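Local coordinates for endoglucanase CEL5A (PDB 4AFM) that carries a family 65 carbohydrate binding module, a non-catalytic domain that displays specificity for xyloglucan and probably directs the enzyme to plant polysaccharide, at the interface of chains A and B. Numbering follows the deposited sequence. Chains: chain A/B, Endoglucanase CEL5A.

Contact 1: the interface of chains A and B. Residues chain A 6-10; chain B 4-6, 38.
A:Phe8 meets B:Ile5 and B:Pro38 through the CD1–CE1 side of its ring, while the backbone beside it pairs with the first strand of chain B. Its CG lies anti to the backbone N (chi1 175°), which swings the ring off the strand toward the two residues, whose touching carbons lie on opposite sides of the ring plane. A:Phe8 CE1 meets the branch methyl B:Ile5 CG2 at 3.8 Å, the two side chains crossing obliquely, and A:Phe8 CD1 rests 4.0 Å from B:Pro38 CB. A rigid proline and a beta-branched isoleucine suit this place, since both offer firm carbon surface to a flat ring. The carbonyl B:Pro38 O lies at the ring edge, in plane, 3.7 Å from A:Phe8 CE1, where it may meet the slightly positive hydrogens of the rim. An alanine at A:Phe8 would probably open a gap beside B:Ile5 CG2 and B:Pro38 CB, leaving both without their aromatic neighbour.

A:Ser9 and B:Val6 form an antiparallel beta bridge: A:Ser9 N donates to B:Val6 O at 3.0 Å, and B:Val6 N donates to A:Ser9 O at 2.8 Å. A:Val6 and B:Val6 cross at about a right angle, A:Val6 CG1 3.8 Å from B:Val6 CG1. The hydroxyl of A:Ser9, set between its backbone N and carbonyl carbon (chi1 78°), turns toward the B:Val6 side chain, and A:Ser9 OG is also 2.9 Å from water 1.

Contact 2: the interface of chains A and B. Residues chain A 29-30, 35; chain B 29-30, 35.
A:Gln35 and B:Gln35 reach toward each other tip to tip across the two-fold relation of the chains. Each has CG anti to its own carbonyl carbon (chi1 -69°) and an extended chain beyond, a shape that carries the terminal amide over to the partner.

Hydrogen bonding is directed at backbone. The amide nitrogen NE2 of A:Gln35 donates to the carbonyl O of B:Glu29 over 3.0 Å, and NE2 of B:Gln35 donates to A:Glu29 O in the twin bond; each is well shaped singly, but the two are doubtful together because their donors clash. Each is nearly straight, 167° at the hydrogen, and the acceptor stays close to the donor's amide plane, although the donor is tilted out of the carbonyl plane. Glutamine suits the place because its long, uncharged side chain ends in an N-H donor that can reach a strand carbonyl of the other subunit.

Steric conflict limits what can be read from the pair. The two amides, turned 79° against each other, are modelled impossibly close, with their NE2 atoms overlapping. The overlap makes it doubtful that both hold this pose at once; one may turn aside, which the structure alone does not show.

Van der Waals contact comes from A:Glu29, whose carboxylate OE1 comes alongside the backbone of B:Gln35, 3.6 Å from B:Gln35 CA; B:Glu29 does the same to A:Gln35. The long glutamate side chain lets OE1 reach that backbone.

Together these contacts join A:Gln35 and B:Gln35, each in a loop, to strand 28-30 of the other module. If the paired chains persist outside the crystal, the site would add a polar tie to the dimer; the structure alone does not show that they do.

Contact 1: the interface of chains A and B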
# COMPACT_ATOMS: atom_id res chain seq x y z
N VAL A 6 -6.90 -7.39 -4.53
CA VAL A 6 -6.33 -6.37 -5.40
C VAL A 6 -5.45 -5.45 -4.56
O VAL A 6 -5.99 -4.81 -3.60
CB VAL A 6 -7.40 -5.61 -6.16
CG1 VAL A 6 -6.79 -4.50 -7.04
CG2 VAL A 6 -8.27 -6.55 -6.99
N LEU A 7 -4.17 -5.43 -4.81
CA LEU A 7 -3.23 -4.53 -4.13
C LEU A 7 -3.15 -3.22 -4.82
O LEU A 7 -2.74 -2.22 -4.19
CB LEU A 7 -1.83 -5.21 -4.07
CG LEU A 7 -1.80 -6.53 -3.37
CD1 LEU A 7 -0.37 -7.08 -3.28
CD2 LEU A 7 -2.44 -6.51 -2.05
N PHE A 8 -3.47 -3.15 -6.09
CA PHE A 8 -3.45 -1.92 -6.88
C PHE A 8 -4.21 -2.16 -8.15
O PHE A 8 -3.99 -3.22 -8.81
CB PHE A 8 -1.99 -1.53 -7.27
CG PHE A 8 -1.95 -0.34 -8.18
CD1 PHE A 8 -2.17 0.96 -7.69
CD2 PHE A 8 -1.75 -0.50 -9.56
CE1 PHE A 8 -2.18 2.02 -8.56
CE2 PHE A 8 -1.77 0.58 -10.44
CZ PHE A 8 -1.95 1.88 -9.90
N SER A 9 -5.02 -1.21 -8.64
CA SER A 9 -5.39 -1.25 -10.05
C SER A 9 -5.53 0.21 -10.50
O SER A 9 -6.09 1.05 -9.77
CB SER A 9 -6.57 -2.15 -10.31
OG SER A 9 -7.68 -1.48 -9.92
N GLY A 10 -5.06 0.50 -11.68
CA GLY A 10 -5.04 1.87 -12.22
C GLY A 10 -4.02 1.90 -13.31
O GLY A 10 -3.98 1.01 -14.16
N ASP B 4 -10.44 6.18 -11.69
CA ASP B 4 -10.52 5.47 -10.35
C ASP B 4 -9.39 4.47 -10.16
O ASP B 4 -8.99 3.62 -11.03
CB ASP B 4 -11.71 4.61 -10.20
CG ASP B 4 -12.99 5.38 -9.67
OD1 ASP B 4 -13.07 6.62 -9.85
OD2 ASP B 4 -13.87 4.70 -9.06
N ILE B 5 -8.82 4.60 -9.02
CA ILE B 5 -7.60 3.81 -8.67
C ILE B 5 -8.04 2.93 -7.51
O ILE B 5 -8.48 3.46 -6.46
CB ILE B 5 -6.52 4.76 -8.31
CG1 ILE B 5 -6.18 5.71 -9.52
CG2 ILE B 5 -5.34 3.98 -7.84
CD1 ILE B 5 -5.31 6.88 -9.13
N VAL B 6 -7.86 1.66 -7.63
CA VAL B 6 -8.16 0.74 -6.54
C VAL B 6 -6.93 0.64 -5.64
O VAL B 6 -5.84 0.21 -6.14
CB VAL B 6 -8.62 -0.61 -7.04
CG1 VAL B 6 -8.88 -1.59 -5.87
CG2 VAL B 6 -9.85 -0.49 -7.93
N PRO B 38 0.35 5.37 -4.80
CA PRO B 38 -0.59 4.83 -5.75
C PRO B 38 -1.48 5.84 -6.39
O PRO B 38 -2.15 5.56 -7.41
CB PRO B 38 -1.36 3.78 -4.94
CG PRO B 38 -1.37 4.37 -3.56
CD PRO B 38 0.02 4.95 -3.39
O HOH W 1 -8.83 0.71 -11.45

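Contact 2: the interface of chains A and B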
# COMPACT_ATOMS: atom_id res chain seq x y z
N GLU A 29 5.36 -0.63 -3.30
CA GLU A 29 6.21 -1.02 -2.17
C GLU A 29 5.43 -1.25 -0.95
O GLU A 29 4.49 -0.40 -0.67
CB GLU A 29 7.25 0.17 -1.87
CG GLU A 29 8.20 0.37 -3.01
CD GLU A 29 9.02 1.50 -2.68
OE1 GLU A 29 8.57 2.73 -2.67
OE2 GLU A 29 10.24 1.32 -2.69
N LEU A 30 5.83 -2.15 -0.12
CA LEU A 30 5.26 -2.36 1.23
C LEU A 30 6.34 -2.55 2.19
O LEU A 30 7.48 -3.16 1.86
CB LEU A 30 4.52 -3.63 1.40
CG LEU A 30 3.33 -3.71 0.60
CD1 LEU A 30 2.61 -5.16 0.69
CD2 LEU A 30 2.15 -2.88 1.24
N GLN A 35 3.47 -1.03 7.96
CA GLN A 35 2.15 -0.87 7.24
C GLN A 35 1.32 -2.13 7.55
O GLN A 35 1.79 -3.28 7.28
CB GLN A 35 2.21 -0.77 5.72
CG GLN A 35 2.84 0.51 5.28
CD GLN A 35 3.05 0.35 3.75
OE1 GLN A 35 4.08 -0.29 3.27
NE2 GLN A 35 2.19 0.91 2.95
N GLU B 29 -2.74 1.65 5.46
CA GLU B 29 -1.81 2.73 5.79
C GLU B 29 -0.89 3.02 4.70
O GLU B 29 -0.36 2.01 4.07
CB GLU B 29 -0.94 2.28 7.07
CG GLU B 29 -1.79 2.12 8.29
CD GLU B 29 -0.94 1.64 9.34
OE1 GLU B 29 -0.45 0.42 9.36
OE2 GLU B 29 -0.91 2.30 10.38
N LEU B 30 -0.48 4.23 4.53
CA LEU B 30 0.59 4.63 3.60
C LEU B 30 1.47 5.59 4.25
O LEU B 30 1.03 6.47 5.15
CB LEU B 30 0.14 5.43 2.44
CG LEU B 30 -0.73 4.72 1.54
CD1 LEU B 30 -1.33 5.66 0.37
CD2 LEU B 30 0.09 3.75 0.61
N GLN B 35 7.06 5.12 0.71
CA GLN B 35 6.35 4.17 -0.23
C GLN B 35 6.02 4.98 -1.50
O GLN B 35 5.33 6.04 -1.41
CB GLN B 35 5.03 3.58 0.24
CG GLN B 35 5.24 2.63 1.38
CD GLN B 35 3.81 2.31 1.90
OE1 GLN B 35 3.20 3.12 2.72
NE2 GLN B 35 3.25 1.20 1.53

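Contact 1 and contact 2 lie about 14 Å apart, measured between the centres of their C-alpha atoms, and belong to one two-fold symmetric interface. They have no residue in common. Contact 1 uses the N-terminal strands 4-6 and 8-9 with a loop proline, whereas contact 2 uses strand 28-30 and the nearby loop residue 35, so the loop around positions 35 to 38 serves both. Ordered backbone pairing and apolar packing in the first complement a polar, imperfectly modelled junction in the second. Whether the pair of modules exists in solution, or reflects crystal packing, cannot be decided from these contacts alone.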